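Oxidized polyvinyl alcohol hydrolase (Pseudomonas sp. VM15C, PDB 3WWC) hydrolyses beta-diketones, including oxidized polyvinyl alcohol in the second step of the degradation of polyvinyl alcohol, by cleaving a carbon-carbon bond. Local coordinates at residues 89-92 and 96-99; 182-187 and 284-289; 198-203 and 304-309; 250-255 and 311-316; 318-323 and 333-338. The protein carries 1 engineered substitution. All coordinates share one frame; numbering follows the deposited sequence.

Interaction 1: 89-92 and 96-99; sequences ILAD and TVIA
Val97 meets Leu90 and Ala91 with a single methyl, CG2. This methyl lies 3.8 Å from the backbone N of Ala91. It also sits 4.1 Å from CB of Leu90. The third neighbour is the Ala91 methyl, with CB 4.3 Å from Val97 CG2. The contact is small and buried, and its side-chain part is apolar. Val97 puts CG1 opposite its own backbone N (chi1 180°), which leaves CG2 as the branch that faces the turn. Leu90 touches it with CB alone; the rest of its side chain goes on to other partners. Outside this first shell, the backbone of 89-92 is curled into a turn. Asp92 N bonds to Ile89 O at 2.9 Å and closes the turn; the Ala91 backbone is also bonded to Lys56. Backbone bonds from Val97 to Tyr53 and from its neighbours Thr96 and Ile98 to Trp65 hold the strand on both edges. The motif is the return of a beta-alpha-beta connection, which links the parallel strands 62-68 and 96-100 of the alpha/beta-hydrolase sheet. Leu90 also packs on Trp65 of strand 62-68 and on Asn314 of helix 310-322. On the other face of the sheet, Ile98 packs on helix 148-160.

Interaction 2: 182-187 and 284-289; sequences MTNRAL and NFFSAQ
Phe286 bridges two helices on one face of the alpha/beta-hydrolase sheet by touching Leu187 and Asn184. Helix 178-189 follows Ala177, an engineered residue at what is probably the nucleophile position of the charge relay. Helix 275-288 carries Phe286. From CB, the Phe286 side chain leaves beside its backbone N, with CG opposite the carbonyl carbon (chi1 -71°). This sends the ring across to helix 178-189. One ring face is covered from its own helix, where Phe285 CD2 lies 3.7 Å above the plane and off centre. Farther out, CE2 approaches the Asn184 amide, with OD1 4.0 Å away and near the ring plane, at the edge. The amide and ring planes are 31° apart. At the tip, CZ is 4.0 Å from Leu187 CB, which comes in obliquely. The contact across the helices is thus a thin one, made by the far end of the ring. Val292 and His294 of strand 292-298 also pack on the ring. The Phe286 side chain is about 6 Å from that of Ser283, probably a member of the charge relay. The Asn184 amide is anchored at its other atom, ND2, which is hydrogen-bonded to Glu203 O.

Interaction 3: 198-203 and 304-309; sequences LPISGE and MWPQLN
Ile200 carries CG1 beside its backbone N (chi1 -54°) and extends onward with chi2 at 178°, which pushes CD1 out to Trp305. Trp305 has CG opposite its own N (chi1 -163°). Its CB leads away from the strand, yet the indole folds back over the isoleucine. The two side chains cross at about a right angle. The result is a CH-pi contact: Ile200 CD1 sits 3.9 Å from the centroid of the Trp305 six-membered ring, only 13° off the ring normal. The same methyl, Ile200 CD1, points at the proline ring, 3.9 Å from Pro306 CD. Pro306 CD lies under the same indole face, so CD1 fills the corner between the two rings. Beside this apolar contact, one water links the Ser201 side chain to the Met304 backbone. It donates to Ser201 OG at 2.6 Å and to Met304 O at 3.0 Å. Ser201 OG is also hydrogen-bonded to Asp258, and its side chain touches His303, which lines the butanoate pocket. The indole is fixed by a hydrogen bond from NE1 to Asn314. The contact therefore ties the end of strand 196-200, flanked by strands 170-176 and 247-253, to the loop that leads from strand 292-298 into helix 310-322.

Interaction 4: 250-255 and 311-316; sequences MTVWGG and QEFNRW
Met250 and Val252 of strand 247-253 meet Trp316 and Phe313 of helix 310-322. This is helix-on-sheet packing in an alpha/beta-hydrolase fold, and it includes a Met-aromatic contact. The backbones stay well apart, with CA of Val252 11.1 Å from CA of Phe313, and the gap is spanned chiefly by Met250 and the two aromatic side chains. Met250 is extended through its first two torsions (chi1 -176°) and bends at the third, which lays its thioether end against the outer rim of the indole. The two side chains meet at a slant: Met250 SD is 4.6 Å from the centroid of the Trp316 six-membered ring and 57° off its normal. SD is therefore neither over the face nor squarely at the edge. The terminal methyl packs tightly, with CE 3.5 Å from Trp316 CZ3. Phe313 and Val252 pass each other in opposite directions, and Val252 CG2 comes within 4.0 Å of Phe313 CZ, again obliquely to the ring. The two aromatic residues are three positions apart on the helix and share nearly the same first torsion, so they descend together onto the strand. Tyr342 stacks on Phe313, and Cys297 of the next strand touches Met250, Val252 and Trp316. Thr251 and Trp253 belong to the other face of the sheet, where both pack on helix 275-288. After Trp253 the chain leaves the strand through Gly254 and Gly255. The backbone folds back so closely that Gly255 N lies 3.4 Å above the centre of the Trp253 ring.

Interaction 5: 318-323 and 333-338; sequences LDTLAS and FKLTQP
The backbone of 333-338 runs past the helical segment 318-323 in the reverse direction, with CA atoms 7.2 Å apart at Thr320 and Leu335 and 7.5 Å at Ser323 and Phe333. Phe333 and Thr320 bring most of the buried surface. Phe333 has CG opposite the backbone N (chi1 178°), which carries the ring toward Thr320 and Ser323. Thr320 meets it at about a right angle and touches the ring edge, with CG2 3.8 Å from CZ. The same methyl is 4.2 Å from Leu335 CD1. Ser323 OG lies obliquely to the ring, 3.5 Å from CE1. This hydroxyl stands between its own N and carbonyl carbon and turns back to donate to Thr320 O at 2.6 Å. The bond lies in the carbonyl plane, on a lone pair (C=O...OG 134°). Ser323 N binds the same oxygen, so Thr320 O is gripped twice. Three waters fill the polar side. Two donate to Ser323 OG; one of them also donates to Lys334 O and the other accepts from Lys334 N. The third donates to Thr320 OG1 and accepts from Thr336 N at 2.9 Å. Thr320 OG1 is also bonded to Trp316 O of its own helix. The loop thus lies alongside helix 310-322 on its way to strand 343-346. Phe333 packs against strands 247-253, 292-298 and 343-346, and Leu335 against Val295.

How the interactions relate
Interactions 1, 3 and 4 reach the main sheet; interactions 4 and 5 use helix 310-322, and interaction 3 uses the loop before it. Interaction 2 pairs helices 178-189 and 275-288 on the other face. Interactions 3 and 4 have centres about 6 Å apart, on neighbouring strands 196-200 and 247-253, and their segments alternate along the chain. Interactions 4 and 5 have centres about 11 Å apart. Interaction 1 comes first along the chain and touches 4 and 5 through Leu90 or Ile89. Interaction 2 meets 3 where Asn184 packs on Pro199. Together they cover both faces of a sheet with the butanoate pocket formed largely by loops beyond its strands.

Interaction 1: 89-92 and 96-99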
# COMPACT_ATOMS: atom_id res chain seq x y z
N ILE A 89 17.30 -1.56 1.09
CA ILE A 89 18.24 -2.13 0.13
C ILE A 89 17.88 -1.74 -1.28
O ILE A 89 18.78 -1.73 -2.17
CB ILE A 89 18.34 -3.69 0.34
CG1 ILE A 89 18.79 -3.93 1.78
CG2 ILE A 89 19.40 -4.33 -0.62
CD1 ILE A 89 19.99 -3.14 2.15
N LEU A 90 16.63 -1.36 -1.53
CA LEU A 90 16.29 -0.87 -2.88
C LEU A 90 17.06 0.39 -3.23
O LEU A 90 17.13 0.75 -4.40
CB LEU A 90 14.80 -0.64 -3.03
CG LEU A 90 14.22 -2.04 -3.28
CD1 LEU A 90 12.88 -2.10 -2.74
CD2 LEU A 90 14.25 -2.38 -4.78
N ALA A 91 17.61 1.12 -2.28
CA ALA A 91 18.42 2.28 -2.64
C ALA A 91 19.71 1.80 -3.36
O ALA A 91 20.17 2.47 -4.27
CB ALA A 91 18.80 3.14 -1.36
N ASP A 92 20.21 0.63 -3.02
CA ASP A 92 21.38 0.04 -3.68
C ASP A 92 20.96 -0.44 -5.06
O ASP A 92 21.80 -0.80 -5.87
CB ASP A 92 21.87 -1.21 -2.95
CG ASP A 92 22.47 -0.90 -1.56
OD1 ASP A 92 23.01 0.19 -1.37
OD2 ASP A 92 22.43 -1.81 -0.70
N THR A 96 15.24 5.97 -4.82
CA THR A 96 15.31 6.79 -3.62
C THR A 96 14.13 6.31 -2.75
O THR A 96 12.95 6.35 -3.15
CB THR A 96 15.25 8.26 -3.94
OG1 THR A 96 16.53 8.62 -4.48
CG2 THR A 96 15.05 9.07 -2.69
N VAL A 97 14.48 5.76 -1.60
CA VAL A 97 13.52 5.17 -0.67
C VAL A 97 13.12 6.23 0.36
O VAL A 97 13.97 6.84 0.99
CB VAL A 97 14.15 3.95 0.02
CG1 VAL A 97 13.15 3.33 1.01
CG2 VAL A 97 14.52 2.90 -1.04
N ILE A 98 11.81 6.48 0.48
CA ILE A 98 11.29 7.52 1.38
C ILE A 98 10.21 6.79 2.17
O ILE A 98 9.11 6.53 1.66
CB ILE A 98 10.70 8.67 0.56
CG1 ILE A 98 11.73 9.21 -0.45
CG2 ILE A 98 10.28 9.78 1.54
CD1 ILE A 98 11.10 10.26 -1.38
N ALA A 99 10.53 6.46 3.44
CA ALA A 99 9.70 5.58 4.26
C ALA A 99 9.05 6.32 5.38
O ALA A 99 9.74 6.80 6.30
CB ALA A 99 10.62 4.48 4.85

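Interaction 2: 182-187 and 284-289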
# COMPACT_ATOMS: atom_id res chain seq x y z
N MET A 182 -3.15 0.69 3.22
CA MET A 182 -2.86 2.10 3.00
C MET A 182 -2.44 2.37 1.56
O MET A 182 -2.79 3.44 1.01
CB MET A 182 -1.77 2.54 4.00
CG MET A 182 -1.44 4.05 3.95
SD MET A 182 -2.84 5.05 4.54
CE MET A 182 -3.16 6.07 3.10
N THR A 183 -1.72 1.41 0.94
CA THR A 183 -1.32 1.57 -0.47
C THR A 183 -2.60 1.64 -1.31
O THR A 183 -2.74 2.48 -2.20
CB THR A 183 -0.48 0.38 -0.92
OG1 THR A 183 0.72 0.36 -0.13
CG2 THR A 183 -0.10 0.52 -2.40
N ASN A 184 -3.54 0.72 -1.10
CA ASN A 184 -4.79 0.76 -1.84
C ASN A 184 -5.49 2.12 -1.66
O ASN A 184 -5.95 2.71 -2.65
CB ASN A 184 -5.78 -0.34 -1.34
CG ASN A 184 -5.46 -1.71 -1.89
OD1 ASN A 184 -4.92 -1.84 -3.00
ND2 ASN A 184 -5.81 -2.77 -1.12
N ARG A 185 -5.58 2.60 -0.42
CA ARG A 185 -6.28 3.87 -0.21
C ARG A 185 -5.60 5.03 -0.94
O ARG A 185 -6.24 5.86 -1.61
CB ARG A 185 -6.35 4.23 1.27
CG ARG A 185 -7.17 5.54 1.50
CD ARG A 185 -7.47 5.74 3.01
NE ARG A 185 -8.39 6.87 3.19
CZ ARG A 185 -9.71 6.75 3.28
NH1 ARG A 185 -10.30 5.54 3.20
NH2 ARG A 185 -10.43 7.85 3.53
N ALA A 186 -4.27 5.05 -0.87
CA ALA A 186 -3.52 6.13 -1.52
C ALA A 186 -3.68 6.09 -3.02
O ALA A 186 -3.74 7.16 -3.68
CB ALA A 186 -2.04 6.00 -1.14
N LEU A 187 -3.69 4.90 -3.61
CA LEU A 187 -3.86 4.80 -5.07
C LEU A 187 -5.25 5.25 -5.49
O LEU A 187 -5.41 5.82 -6.57
CB LEU A 187 -3.62 3.35 -5.53
CG LEU A 187 -2.20 2.87 -5.34
CD1 LEU A 187 -2.19 1.36 -5.57
CD2 LEU A 187 -1.24 3.61 -6.33
N ASN A 284 -9.92 -6.72 -9.13
CA ASN A 284 -11.05 -6.54 -10.05
C ASN A 284 -11.21 -5.05 -10.36
O ASN A 284 -11.42 -4.66 -11.52
CB ASN A 284 -12.35 -7.05 -9.39
CG ASN A 284 -12.35 -8.55 -9.17
OD1 ASN A 284 -11.46 -9.27 -9.64
ND2 ASN A 284 -13.37 -9.05 -8.48
N PHE A 285 -11.08 -4.21 -9.35
CA PHE A 285 -11.24 -2.79 -9.60
C PHE A 285 -10.16 -2.25 -10.48
O PHE A 285 -10.44 -1.53 -11.46
CB PHE A 285 -11.26 -2.01 -8.27
CG PHE A 285 -11.30 -0.53 -8.46
CD1 PHE A 285 -12.50 0.12 -8.64
CD2 PHE A 285 -10.11 0.21 -8.55
CE1 PHE A 285 -12.53 1.47 -8.92
CE2 PHE A 285 -10.13 1.57 -8.82
CZ PHE A 285 -11.34 2.19 -9.01
N PHE A 286 -8.90 -2.58 -10.16
CA PHE A 286 -7.81 -1.99 -10.95
C PHE A 286 -7.71 -2.58 -12.35
O PHE A 286 -7.34 -1.88 -13.27
CB PHE A 286 -6.47 -2.10 -10.19
CG PHE A 286 -6.41 -1.18 -9.01
CD1 PHE A 286 -6.42 0.21 -9.20
CD2 PHE A 286 -6.29 -1.70 -7.70
CE1 PHE A 286 -6.33 1.08 -8.10
CE2 PHE A 286 -6.19 -0.83 -6.61
CZ PHE A 286 -6.21 0.56 -6.80
N SER A 287 -8.07 -3.84 -12.52
CA SER A 287 -8.02 -4.41 -13.83
C SER A 287 -9.04 -3.78 -14.74
O SER A 287 -8.76 -3.60 -15.93
CB SER A 287 -8.28 -5.92 -13.77
OG SER A 287 -7.20 -6.53 -13.15
N ALA A 288 -10.21 -3.44 -14.20
CA ALA A 288 -11.26 -2.84 -15.02
C ALA A 288 -10.90 -1.44 -15.49
O ALA A 288 -11.40 -0.99 -16.50
CB ALA A 288 -12.59 -2.80 -14.25
N GLN A 289 -10.03 -0.74 -14.79
CA GLN A 289 -9.66 0.63 -15.15
C GLN A 289 -8.85 0.66 -16.42
O GLN A 289 -7.83 -0.02 -16.55
CB GLN A 289 -8.90 1.24 -13.96
CG GLN A 289 -9.83 1.53 -12.83
CD GLN A 289 -10.75 2.68 -13.18
OE1 GLN A 289 -10.31 3.71 -13.71
NE2 GLN A 289 -12.02 2.53 -12.89

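Interaction 3: 198-203 and 304-309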
# COMPACT_ATOMS: atom_id res chain seq x y z
N LEU A 198 2.38 -1.14 -4.83
CA LEU A 198 2.52 -2.56 -4.51
C LEU A 198 1.79 -2.93 -3.22
O LEU A 198 2.41 -3.01 -2.12
CB LEU A 198 4.03 -2.88 -4.40
CG LEU A 198 4.45 -4.32 -4.05
CD1 LEU A 198 4.01 -5.27 -5.14
CD2 LEU A 198 5.99 -4.38 -3.92
N PRO A 199 0.45 -3.09 -3.28
CA PRO A 199 -0.32 -3.45 -2.07
C PRO A 199 -0.19 -4.96 -1.82
O PRO A 199 -0.74 -5.76 -2.56
CB PRO A 199 -1.76 -3.02 -2.42
CG PRO A 199 -1.79 -3.11 -3.99
CD PRO A 199 -0.42 -2.69 -4.43
N ILE A 200 0.59 -5.34 -0.81
CA ILE A 200 0.83 -6.73 -0.46
C ILE A 200 -0.07 -7.09 0.70
O ILE A 200 0.04 -6.53 1.79
CB ILE A 200 2.30 -6.94 -0.05
CG1 ILE A 200 3.26 -6.43 -1.13
CG2 ILE A 200 2.51 -8.43 0.22
CD1 ILE A 200 4.78 -6.59 -0.73
N SER A 201 -0.99 -8.02 0.43
CA SER A 201 -1.92 -8.50 1.46
C SER A 201 -2.59 -7.37 2.20
O SER A 201 -2.60 -7.34 3.44
CB SER A 201 -1.18 -9.38 2.40
OG SER A 201 -0.63 -10.46 1.70
N GLY A 202 -3.14 -6.46 1.42
CA GLY A 202 -3.89 -5.33 1.99
C GLY A 202 -5.37 -5.62 2.00
O GLY A 202 -5.89 -6.45 1.23
N GLU A 203 -6.07 -4.93 2.88
CA GLU A 203 -7.53 -5.06 2.92
C GLU A 203 -8.18 -4.13 1.89
O GLU A 203 -7.56 -3.17 1.36
CB GLU A 203 -8.08 -4.69 4.33
CG GLU A 203 -8.51 -5.89 5.21
CD GLU A 203 -9.79 -6.55 4.74
OE1 GLU A 203 -10.29 -7.38 5.50
OE2 GLU A 203 -10.33 -6.25 3.64
N MET A 304 2.87 -11.93 5.59
CA MET A 304 4.11 -11.28 6.03
C MET A 304 4.78 -10.82 4.75
O MET A 304 4.28 -11.10 3.67
CB MET A 304 5.02 -12.25 6.80
CG MET A 304 5.23 -13.52 6.09
SD MET A 304 5.91 -14.84 7.21
CE MET A 304 6.88 -14.01 8.20
N TRP A 305 5.86 -10.08 4.86
CA TRP A 305 6.51 -9.65 3.63
C TRP A 305 6.93 -10.90 2.88
O TRP A 305 7.34 -11.88 3.51
CB TRP A 305 7.77 -8.85 3.97
CG TRP A 305 8.26 -8.05 2.79
CD1 TRP A 305 9.09 -8.47 1.75
CD2 TRP A 305 7.82 -6.75 2.45
NE1 TRP A 305 9.17 -7.50 0.81
CE2 TRP A 305 8.40 -6.42 1.21
CE3 TRP A 305 6.99 -5.81 3.08
CZ2 TRP A 305 8.16 -5.19 0.55
CZ3 TRP A 305 6.75 -4.60 2.46
CH2 TRP A 305 7.34 -4.29 1.18
N PRO A 306 6.90 -10.89 1.55
CA PRO A 306 7.29 -12.03 0.69
C PRO A 306 8.57 -12.64 1.27
O PRO A 306 9.57 -11.94 1.47
CB PRO A 306 7.52 -11.36 -0.66
CG PRO A 306 6.25 -10.45 -0.69
CD PRO A 306 6.31 -9.81 0.73
N GLN A 307 8.51 -13.96 1.52
CA GLN A 307 9.59 -14.65 2.19
C GLN A 307 10.52 -15.43 1.30
O GLN A 307 11.71 -15.59 1.64
CB GLN A 307 9.01 -15.63 3.21
CG GLN A 307 8.24 -14.94 4.35
CD GLN A 307 9.15 -14.16 5.26
OE1 GLN A 307 9.07 -12.92 5.33
NE2 GLN A 307 10.02 -14.85 5.97
N LEU A 308 9.99 -15.92 0.20
CA LEU A 308 10.82 -16.67 -0.74
C LEU A 308 11.58 -15.69 -1.65
O LEU A 308 10.96 -14.87 -2.36
CB LEU A 308 9.94 -17.60 -1.60
CG LEU A 308 9.10 -18.59 -0.80
CD1 LEU A 308 8.02 -19.20 -1.76
CD2 LEU A 308 10.02 -19.65 -0.16
N ASN A 309 12.91 -15.80 -1.68
CA ASN A 309 13.73 -14.91 -2.54
C ASN A 309 13.29 -13.48 -2.38
O ASN A 309 13.03 -12.77 -3.35
CB ASN A 309 13.61 -15.38 -4.00
CG ASN A 309 14.08 -16.81 -4.18
OD1 ASN A 309 15.19 -17.13 -3.73
ND2 ASN A 309 13.30 -17.65 -4.83
O HOH W 1 1.50 -11.64 2.54

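Interaction 4: 250-255 and 311-316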
# COMPACT_ATOMS: atom_id res chain seq x y z
N MET A 250 0.44 -3.60 -8.61
CA MET A 250 0.79 -5.02 -8.45
C MET A 250 0.26 -5.46 -7.08
O MET A 250 0.79 -5.05 -6.05
CB MET A 250 2.30 -5.20 -8.50
CG MET A 250 2.65 -6.70 -8.43
SD MET A 250 4.48 -6.97 -8.48
CE MET A 250 4.80 -6.64 -10.19
N THR A 251 -0.79 -6.27 -7.10
CA THR A 251 -1.40 -6.77 -5.86
C THR A 251 -0.87 -8.15 -5.56
O THR A 251 -0.84 -9.00 -6.46
CB THR A 251 -2.90 -6.85 -6.01
OG1 THR A 251 -3.42 -5.55 -6.34
CG2 THR A 251 -3.54 -7.36 -4.71
N VAL A 252 -0.44 -8.39 -4.33
CA VAL A 252 0.14 -9.71 -3.97
C VAL A 252 -0.68 -10.41 -2.89
O VAL A 252 -1.02 -9.78 -1.85
CB VAL A 252 1.56 -9.53 -3.44
CG1 VAL A 252 2.20 -10.89 -3.12
CG2 VAL A 252 2.42 -8.77 -4.48
N TRP A 253 -1.02 -11.67 -3.15
CA TRP A 253 -1.74 -12.53 -2.20
C TRP A 253 -0.75 -13.60 -1.76
O TRP A 253 -0.06 -14.20 -2.60
CB TRP A 253 -2.93 -13.20 -2.91
CG TRP A 253 -3.66 -14.18 -2.05
CD1 TRP A 253 -4.28 -13.89 -0.86
CD2 TRP A 253 -3.95 -15.56 -2.34
NE1 TRP A 253 -4.95 -15.00 -0.40
CE2 TRP A 253 -4.75 -16.04 -1.30
CE3 TRP A 253 -3.60 -16.43 -3.38
CZ2 TRP A 253 -5.23 -17.37 -1.26
CZ3 TRP A 253 -4.08 -17.74 -3.35
CH2 TRP A 253 -4.88 -18.19 -2.29
N GLY A 254 -0.73 -13.88 -0.45
CA GLY A 254 0.22 -14.82 0.14
C GLY A 254 -0.27 -16.25 0.27
O GLY A 254 0.37 -17.06 0.98
N GLY A 255 -1.35 -16.59 -0.42
CA GLY A 255 -1.86 -17.95 -0.38
C GLY A 255 -2.82 -18.30 0.71
O GLY A 255 -3.32 -17.44 1.43
N GLN A 311 14.68 -10.48 -1.60
CA GLN A 311 15.28 -9.37 -2.34
C GLN A 311 15.11 -9.53 -3.84
O GLN A 311 14.95 -8.52 -4.55
CB GLN A 311 16.77 -9.19 -1.96
CG GLN A 311 16.97 -8.70 -0.54
CD GLN A 311 16.29 -7.33 -0.33
OE1 GLN A 311 16.35 -6.45 -1.18
NE2 GLN A 311 15.57 -7.21 0.76
N GLU A 312 15.18 -10.75 -4.35
CA GLU A 312 14.91 -10.93 -5.78
C GLU A 312 13.48 -10.43 -6.08
O GLU A 312 13.24 -9.79 -7.09
CB GLU A 312 14.95 -12.41 -6.21
CG GLU A 312 16.34 -13.01 -6.21
CD GLU A 312 16.24 -14.48 -6.62
OE1 GLU A 312 15.51 -14.80 -7.58
OE2 GLU A 312 16.89 -15.29 -5.93
N PHE A 313 12.53 -10.72 -5.18
CA PHE A 313 11.17 -10.26 -5.40
C PHE A 313 11.07 -8.74 -5.37
O PHE A 313 10.46 -8.13 -6.24
CB PHE A 313 10.20 -10.84 -4.34
CG PHE A 313 8.83 -10.28 -4.49
CD1 PHE A 313 7.99 -10.80 -5.47
CD2 PHE A 313 8.43 -9.19 -3.71
CE1 PHE A 313 6.72 -10.22 -5.69
CE2 PHE A 313 7.15 -8.61 -3.94
CZ PHE A 313 6.33 -9.14 -4.92
N ASN A 314 11.71 -8.10 -4.39
CA ASN A 314 11.66 -6.65 -4.28
C ASN A 314 12.22 -6.01 -5.54
O ASN A 314 11.66 -5.04 -6.06
CB ASN A 314 12.44 -6.11 -3.07
CG ASN A 314 11.82 -6.46 -1.73
OD1 ASN A 314 10.75 -7.05 -1.66
ND2 ASN A 314 12.51 -6.05 -0.64
N ARG A 315 13.34 -6.55 -6.04
CA ARG A 315 13.97 -5.94 -7.23
C ARG A 315 13.06 -6.16 -8.43
O ARG A 315 12.83 -5.23 -9.23
CB ARG A 315 15.30 -6.63 -7.55
CG ARG A 315 16.40 -6.31 -6.57
CD ARG A 315 17.78 -6.91 -7.06
NE ARG A 315 17.86 -8.36 -6.99
CZ ARG A 315 18.32 -9.05 -5.94
NH1 ARG A 315 18.72 -8.43 -4.83
NH2 ARG A 315 18.45 -10.35 -6.08
N TRP A 316 12.53 -7.37 -8.58
CA TRP A 316 11.64 -7.68 -9.72
C TRP A 316 10.38 -6.82 -9.67
O TRP A 316 9.94 -6.24 -10.69
CB TRP A 316 11.25 -9.17 -9.71
CG TRP A 316 10.24 -9.51 -10.77
CD1 TRP A 316 10.49 -9.68 -12.12
CD2 TRP A 316 8.83 -9.57 -10.61
NE1 TRP A 316 9.31 -9.86 -12.80
CE2 TRP A 316 8.27 -9.78 -11.91
CE3 TRP A 316 7.96 -9.47 -9.52
CZ2 TRP A 316 6.90 -9.88 -12.12
CZ3 TRP A 316 6.60 -9.57 -9.74
CH2 TRP A 316 6.09 -9.78 -11.03

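Interaction 5: 318-323 and 333-338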
# COMPACT_ATOMS: atom_id res chain seq x y z
N LEU A 318 9.77 -3.84 -8.06
CA LEU A 318 9.98 -2.42 -8.30
C LEU A 318 10.41 -2.15 -9.71
O LEU A 318 9.92 -1.20 -10.30
CB LEU A 318 10.98 -1.84 -7.29
CG LEU A 318 10.34 -1.10 -6.07
CD1 LEU A 318 9.52 0.14 -6.45
CD2 LEU A 318 9.47 -2.10 -5.33
N ASP A 319 11.25 -3.00 -10.29
CA ASP A 319 11.65 -2.76 -11.67
C ASP A 319 10.49 -2.98 -12.62
O ASP A 319 10.44 -2.33 -13.68
CB ASP A 319 12.82 -3.67 -12.06
CG ASP A 319 14.10 -3.32 -11.31
OD1 ASP A 319 14.16 -2.30 -10.62
OD2 ASP A 319 15.07 -4.12 -11.39
N THR A 320 9.54 -3.86 -12.27
CA THR A 320 8.34 -4.07 -13.10
C THR A 320 7.48 -2.80 -13.03
O THR A 320 7.01 -2.28 -14.07
CB THR A 320 7.54 -5.24 -12.58
OG1 THR A 320 8.28 -6.46 -12.81
CG2 THR A 320 6.18 -5.33 -13.30
N LEU A 321 7.28 -2.25 -11.82
CA LEU A 321 6.51 -1.01 -11.74
C LEU A 321 7.22 0.12 -12.54
O LEU A 321 6.57 0.85 -13.31
CB LEU A 321 6.36 -0.53 -10.26
CG LEU A 321 5.66 -1.51 -9.32
CD1 LEU A 321 5.61 -0.82 -7.95
CD2 LEU A 321 4.25 -1.83 -9.78
N ALA A 322 8.54 0.23 -12.40
CA ALA A 322 9.30 1.30 -13.10
C ALA A 322 9.28 1.14 -14.62
O ALA A 322 9.53 2.10 -15.34
CB ALA A 322 10.77 1.31 -12.55
N SER A 323 8.96 -0.05 -15.09
CA SER A 323 8.85 -0.26 -16.55
C SER A 323 7.60 0.38 -17.13
O SER A 323 7.39 0.39 -18.36
CB SER A 323 8.86 -1.76 -16.87
OG SER A 323 7.63 -2.41 -16.61
N PHE A 333 2.86 -2.46 -22.07
CA PHE A 333 3.48 -3.17 -20.95
C PHE A 333 3.81 -4.64 -21.26
O PHE A 333 3.00 -5.35 -21.90
CB PHE A 333 2.51 -3.11 -19.77
CG PHE A 333 3.00 -3.84 -18.57
CD1 PHE A 333 3.98 -3.26 -17.77
CD2 PHE A 333 2.51 -5.10 -18.24
CE1 PHE A 333 4.48 -3.97 -16.65
CE2 PHE A 333 2.98 -5.81 -17.14
CZ PHE A 333 3.98 -5.25 -16.34
N LYS A 334 4.98 -5.12 -20.79
CA LYS A 334 5.39 -6.50 -20.99
C LYS A 334 5.88 -7.07 -19.68
O LYS A 334 6.91 -6.64 -19.17
CB LYS A 334 6.51 -6.59 -22.02
CG LYS A 334 5.97 -6.10 -23.41
CD LYS A 334 6.94 -6.43 -24.55
CE LYS A 334 6.25 -6.25 -25.93
NZ LYS A 334 5.05 -7.14 -26.14
N LEU A 335 5.13 -8.02 -19.14
CA LEU A 335 5.52 -8.62 -17.88
C LEU A 335 6.68 -9.57 -18.09
O LEU A 335 6.72 -10.29 -19.12
CB LEU A 335 4.34 -9.42 -17.32
CG LEU A 335 4.43 -9.95 -15.90
CD1 LEU A 335 4.51 -8.79 -14.94
CD2 LEU A 335 3.17 -10.75 -15.62
N THR A 336 7.64 -9.56 -17.17
CA THR A 336 8.73 -10.54 -17.24
C THR A 336 8.49 -11.53 -16.11
O THR A 336 7.69 -11.26 -15.20
CB THR A 336 10.12 -9.93 -17.05
OG1 THR A 336 10.24 -9.37 -15.73
CG2 THR A 336 10.38 -8.86 -18.11
N GLN A 337 9.16 -12.67 -16.16
CA GLN A 337 8.98 -13.73 -15.16
C GLN A 337 9.42 -13.35 -13.75
O GLN A 337 10.52 -12.86 -13.56
CB GLN A 337 9.79 -14.97 -15.61
CG GLN A 337 9.53 -16.25 -14.85
CD GLN A 337 10.26 -17.41 -15.50
OE1 GLN A 337 9.95 -17.81 -16.64
NE2 GLN A 337 11.23 -17.96 -14.79
N PRO A 338 8.54 -13.55 -12.75
CA PRO A 338 8.94 -13.21 -11.38
C PRO A 338 9.88 -14.31 -10.85
O PRO A 338 10.07 -15.36 -11.48
CB PRO A 338 7.61 -13.23 -10.62
CG PRO A 338 6.82 -14.33 -11.37
CD PRO A 338 7.16 -14.04 -12.83
O HOH W 2 8.18 -7.41 -15.33
O HOH W 3 7.94 -5.29 -16.93
O HOH W 4 6.84 -3.06 -19.54